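Long-range contact in putative rubredoxin reductase (Rhodopseudomonas palustris, PDB 3FG2), which is an FAD-dependent ferredoxin reductase that probably passes electrons from NADH to the ferredoxin serving the CYP199A2 system: residues D327-V341 against F355-N369. Sequence-based numbering, arbitrary orientation.
Sequences DKLQIVGLTAGFDQV and FCYKAGKLIGIESVN
N369 closes one end of the antiparallel pair 327-333 and 361-368 with three bonds. Its backbone N gives to K328 O at 2.8 Å. OD1 accepts K328 N at 2.7 Å from 35° above the carbonyl plane, and ND2, with the carboxylate oxygen 3° out of its plane, meets the anti lone pair of D327 OD1 at 2.7 Å; R350 O also accepts from ND2. D327 OD1 also bonds Y189, and OD2 pairs with R193. Replacing N369 with an alanine removes both amide atoms and would probably cost K328 N its acceptor and D327 OD1 and R350 O one donor each. Inward, Q330 with S367 and V332 with I365 exchange paired N-H...O bonds. Where the chain returns, D339 and Q340 form a classic beta bulge facing Y357: Y357 O takes D339 N at 2.9 Å and, weakly, Q340 N, while Y357 N gives to Q340 O. With CG between the backbone N and the carbonyl carbon (chi1 58°), D339 turns the syn lone pair of OD2 to A359 N at 2.9 Å. In this five-stranded antiparallel sheet of the Reductase C-terminal domain, side chains thus serve strand-end and hairpin-turn amides, a backbone carbonyl the bulge.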
# COMPACT_ATOMS: atom_id res chain seq x y z
N ASP A 327 -17.09 5.05 6.30
CA ASP A 327 -17.11 3.60 6.08
C ASP A 327 -15.74 2.97 6.21
O ASP A 327 -14.73 3.58 5.86
CB ASP A 327 -17.67 3.27 4.69
CG ASP A 327 -19.15 3.59 4.55
OD1 ASP A 327 -19.96 3.07 5.34
OD2 ASP A 327 -19.50 4.37 3.63
N LYS A 328 -15.71 1.74 6.72
CA LYS A 328 -14.47 0.99 6.88
C LYS A 328 -14.56 -0.25 6.00
O LYS A 328 -15.57 -0.96 6.02
CB LYS A 328 -14.29 0.56 8.33
CG LYS A 328 -13.26 -0.56 8.52
CD LYS A 328 -11.81 -0.08 8.42
CE LYS A 328 -11.35 0.53 9.74
NZ LYS A 328 -9.91 0.95 9.71
N LEU A 329 -13.51 -0.49 5.22
CA LEU A 329 -13.47 -1.64 4.33
C LEU A 329 -12.33 -2.54 4.78
O LEU A 329 -11.19 -2.09 4.93
CB LEU A 329 -13.20 -1.20 2.89
CG LEU A 329 -13.57 -2.11 1.70
CD1 LEU A 329 -12.61 -1.82 0.55
CD2 LEU A 329 -13.51 -3.57 2.07
N GLN A 330 -12.64 -3.81 5.01
CA GLN A 330 -11.62 -4.76 5.40
C GLN A 330 -11.66 -5.93 4.43
O GLN A 330 -12.73 -6.45 4.11
CB GLN A 330 -11.85 -5.25 6.83
CG GLN A 330 -11.56 -4.21 7.88
CD GLN A 330 -12.03 -4.66 9.24
OE1 GLN A 330 -13.22 -4.88 9.45
NE2 GLN A 330 -11.10 -4.81 10.17
N ILE A 331 -10.49 -6.34 3.96
CA ILE A 331 -10.40 -7.45 3.03
C ILE A 331 -9.41 -8.46 3.55
O ILE A 331 -8.33 -8.09 3.98
CB ILE A 331 -9.88 -7.00 1.66
CG1 ILE A 331 -10.70 -5.83 1.12
CG2 ILE A 331 -9.95 -8.17 0.68
CD1 ILE A 331 -10.17 -5.26 -0.19
N VAL A 332 -9.79 -9.73 3.53
CA VAL A 332 -8.87 -10.79 3.94
C VAL A 332 -8.88 -11.82 2.82
O VAL A 332 -9.94 -12.35 2.44
CB VAL A 332 -9.28 -11.45 5.27
CG1 VAL A 332 -10.70 -12.02 5.18
CG2 VAL A 332 -8.28 -12.56 5.61
N GLY A 333 -7.70 -12.09 2.27
CA GLY A 333 -7.57 -13.05 1.18
C GLY A 333 -7.44 -12.36 -0.17
O GLY A 333 -7.62 -11.15 -0.27
N LEU A 334 -7.12 -13.13 -1.21
CA LEU A 334 -6.98 -12.58 -2.56
C LEU A 334 -8.21 -13.01 -3.37
O LEU A 334 -8.45 -14.20 -3.54
CB LEU A 334 -5.69 -13.11 -3.20
CG LEU A 334 -4.38 -12.77 -2.47
CD1 LEU A 334 -3.21 -13.56 -3.04
CD2 LEU A 334 -4.12 -11.28 -2.58
N THR A 335 -8.98 -12.03 -3.85
CA THR A 335 -10.19 -12.33 -4.62
C THR A 335 -10.07 -12.44 -6.14
O THR A 335 -11.09 -12.55 -6.83
CB THR A 335 -11.28 -11.29 -4.33
OG1 THR A 335 -10.73 -9.98 -4.46
CG2 THR A 335 -11.84 -11.47 -2.94
N ALA A 336 -8.86 -12.41 -6.68
CA ALA A 336 -8.70 -12.51 -8.13
C ALA A 336 -9.26 -13.85 -8.64
O ALA A 336 -9.04 -14.90 -8.03
CB ALA A 336 -7.22 -12.38 -8.51
N GLY A 337 -9.98 -13.79 -9.75
CA GLY A 337 -10.54 -15.00 -10.33
C GLY A 337 -11.84 -15.45 -9.69
O GLY A 337 -12.26 -16.60 -9.86
N PHE A 338 -12.49 -14.55 -8.95
CA PHE A 338 -13.75 -14.86 -8.29
C PHE A 338 -14.81 -15.23 -9.32
O PHE A 338 -14.92 -14.58 -10.37
CB PHE A 338 -14.24 -13.64 -7.49
CG PHE A 338 -14.63 -12.46 -8.35
CD1 PHE A 338 -15.95 -12.30 -8.78
CD2 PHE A 338 -13.68 -11.53 -8.74
CE1 PHE A 338 -16.31 -11.23 -9.59
CE2 PHE A 338 -14.03 -10.44 -9.56
CZ PHE A 338 -15.34 -10.29 -9.98
N ASP A 339 -15.59 -16.28 -9.03
CA ASP A 339 -16.65 -16.70 -9.94
C ASP A 339 -18.01 -16.76 -9.24
O ASP A 339 -19.02 -17.12 -9.85
CB ASP A 339 -16.32 -18.05 -10.60
CG ASP A 339 -16.10 -19.16 -9.59
OD1 ASP A 339 -16.64 -19.08 -8.46
OD2 ASP A 339 -15.39 -20.13 -9.93
N GLN A 340 -18.04 -16.40 -7.97
CA GLN A 340 -19.28 -16.40 -7.20
C GLN A 340 -19.15 -15.51 -5.97
O GLN A 340 -18.20 -15.66 -5.20
CB GLN A 340 -19.65 -17.82 -6.78
CG GLN A 340 -20.80 -17.91 -5.80
CD GLN A 340 -21.18 -19.35 -5.47
OE1 GLN A 340 -20.31 -20.21 -5.29
NE2 GLN A 340 -22.48 -19.61 -5.39
N VAL A 341 -20.09 -14.59 -5.80
CA VAL A 341 -20.08 -13.68 -4.66
C VAL A 341 -21.40 -13.72 -3.90
O VAL A 341 -22.46 -13.57 -4.49
CB VAL A 341 -19.79 -12.23 -5.10
CG1 VAL A 341 -19.82 -11.29 -3.89
CG2 VAL A 341 -18.45 -12.16 -5.80
N PHE A 355 -18.76 -12.41 0.37
CA PHE A 355 -17.99 -13.64 0.47
C PHE A 355 -17.68 -14.06 -0.95
O PHE A 355 -18.56 -14.41 -1.73
CB PHE A 355 -18.79 -14.72 1.21
CG PHE A 355 -18.79 -14.56 2.70
CD1 PHE A 355 -19.21 -13.36 3.28
CD2 PHE A 355 -18.38 -15.60 3.53
CE1 PHE A 355 -19.21 -13.20 4.66
CE2 PHE A 355 -18.38 -15.45 4.91
CZ PHE A 355 -18.80 -14.25 5.48
N CYS A 356 -16.40 -14.00 -1.31
CA CYS A 356 -15.99 -14.34 -2.65
C CYS A 356 -15.50 -15.76 -2.76
O CYS A 356 -14.67 -16.21 -1.97
CB CYS A 356 -14.89 -13.38 -3.10
SG CYS A 356 -15.31 -11.67 -2.75
N TYR A 357 -16.02 -16.46 -3.77
CA TYR A 357 -15.66 -17.85 -4.02
C TYR A 357 -15.08 -18.07 -5.41
O TYR A 357 -15.28 -17.27 -6.33
CB TYR A 357 -16.88 -18.75 -3.89
CG TYR A 357 -17.48 -18.80 -2.52
CD1 TYR A 357 -18.21 -17.72 -2.02
CD2 TYR A 357 -17.35 -19.94 -1.72
CE1 TYR A 357 -18.79 -17.77 -0.76
CE2 TYR A 357 -17.93 -19.99 -0.46
CZ TYR A 357 -18.65 -18.91 0.02
OH TYR A 357 -19.24 -18.97 1.26
N LYS A 358 -14.37 -19.19 -5.54
CA LYS A 358 -13.80 -19.61 -6.81
C LYS A 358 -13.82 -21.14 -6.78
O LYS A 358 -13.21 -21.75 -5.90
CB LYS A 358 -12.37 -19.11 -6.97
CG LYS A 358 -11.76 -19.51 -8.31
CD LYS A 358 -10.39 -18.89 -8.53
CE LYS A 358 -9.36 -19.41 -7.55
NZ LYS A 358 -8.01 -18.84 -7.83
N ALA A 359 -14.54 -21.74 -7.71
CA ALA A 359 -14.65 -23.20 -7.77
C ALA A 359 -15.20 -23.78 -6.47
O ALA A 359 -14.73 -24.82 -6.01
CB ALA A 359 -13.28 -23.81 -8.08
N GLY A 360 -16.18 -23.11 -5.88
CA GLY A 360 -16.81 -23.59 -4.66
C GLY A 360 -16.09 -23.36 -3.34
O GLY A 360 -16.59 -23.74 -2.29
N LYS A 361 -14.92 -22.72 -3.38
CA LYS A 361 -14.14 -22.48 -2.17
C LYS A 361 -14.00 -20.99 -1.86
O LYS A 361 -13.72 -20.17 -2.74
CB LYS A 361 -12.76 -23.12 -2.34
CG LYS A 361 -11.87 -23.07 -1.10
CD LYS A 361 -10.60 -23.88 -1.32
CE LYS A 361 -9.73 -23.96 -0.08
NZ LYS A 361 -9.14 -22.65 0.26
N LEU A 362 -14.17 -20.65 -0.59
CA LEU A 362 -14.06 -19.26 -0.15
C LEU A 362 -12.63 -18.81 -0.37
O LEU A 362 -11.70 -19.43 0.15
CB LEU A 362 -14.43 -19.15 1.34
CG LEU A 362 -14.69 -17.78 1.97
CD1 LEU A 362 -13.45 -16.93 1.92
CD2 LEU A 362 -15.81 -17.10 1.23
N ILE A 363 -12.44 -17.75 -1.14
CA ILE A 363 -11.09 -17.25 -1.40
C ILE A 363 -10.84 -15.91 -0.71
O ILE A 363 -9.70 -15.50 -0.54
CB ILE A 363 -10.83 -17.08 -2.90
CG1 ILE A 363 -11.94 -16.26 -3.54
CG2 ILE A 363 -10.72 -18.45 -3.57
CD1 ILE A 363 -11.59 -15.75 -4.93
N GLY A 364 -11.91 -15.23 -0.31
CA GLY A 364 -11.72 -13.96 0.37
C GLY A 364 -13.00 -13.34 0.87
O GLY A 364 -14.09 -13.70 0.40
N ILE A 365 -12.87 -12.42 1.82
CA ILE A 365 -14.02 -11.73 2.38
C ILE A 365 -13.75 -10.24 2.40
O ILE A 365 -12.75 -9.79 2.96
CB ILE A 365 -14.33 -12.13 3.82
CG1 ILE A 365 -14.53 -13.64 3.93
CG2 ILE A 365 -15.59 -11.42 4.28
CD1 ILE A 365 -14.87 -14.09 5.36
N GLU A 366 -14.66 -9.48 1.80
CA GLU A 366 -14.57 -8.03 1.74
C GLU A 366 -15.71 -7.53 2.63
O GLU A 366 -16.88 -7.63 2.27
CB GLU A 366 -14.79 -7.56 0.30
CG GLU A 366 -13.89 -8.25 -0.72
CD GLU A 366 -14.41 -8.07 -2.14
OE1 GLU A 366 -15.57 -8.45 -2.40
OE2 GLU A 366 -13.66 -7.54 -2.99
N SER A 367 -15.35 -7.00 3.80
CA SER A 367 -16.33 -6.53 4.77
C SER A 367 -16.43 -5.02 4.93
O SER A 367 -15.43 -4.36 5.17
CB SER A 367 -16.02 -7.14 6.13
OG SER A 367 -15.88 -8.55 6.04
N VAL A 368 -17.64 -4.49 4.82
CA VAL A 368 -17.88 -3.06 4.99
C VAL A 368 -18.52 -2.85 6.35
O VAL A 368 -19.62 -3.34 6.60
CB VAL A 368 -18.82 -2.50 3.91
CG1 VAL A 368 -19.25 -1.08 4.28
CG2 VAL A 368 -18.12 -2.49 2.57
N ASN A 369 -17.83 -2.13 7.23
CA ASN A 369 -18.31 -1.87 8.59
C ASN A 369 -18.86 -3.14 9.23
O ASN A 369 -19.96 -3.14 9.80
CB ASN A 369 -19.41 -0.80 8.57
CG ASN A 369 -19.00 0.46 7.83
OD1 ASN A 369 -17.93 1.03 8.08
ND2 ASN A 369 -19.87 0.91 6.92
O HOH W 1 -15.33 -4.04 7.98
O HOH W 2 -10.90 -7.98 -2.63
O HOH W 3 -17.73 -21.02 -6.77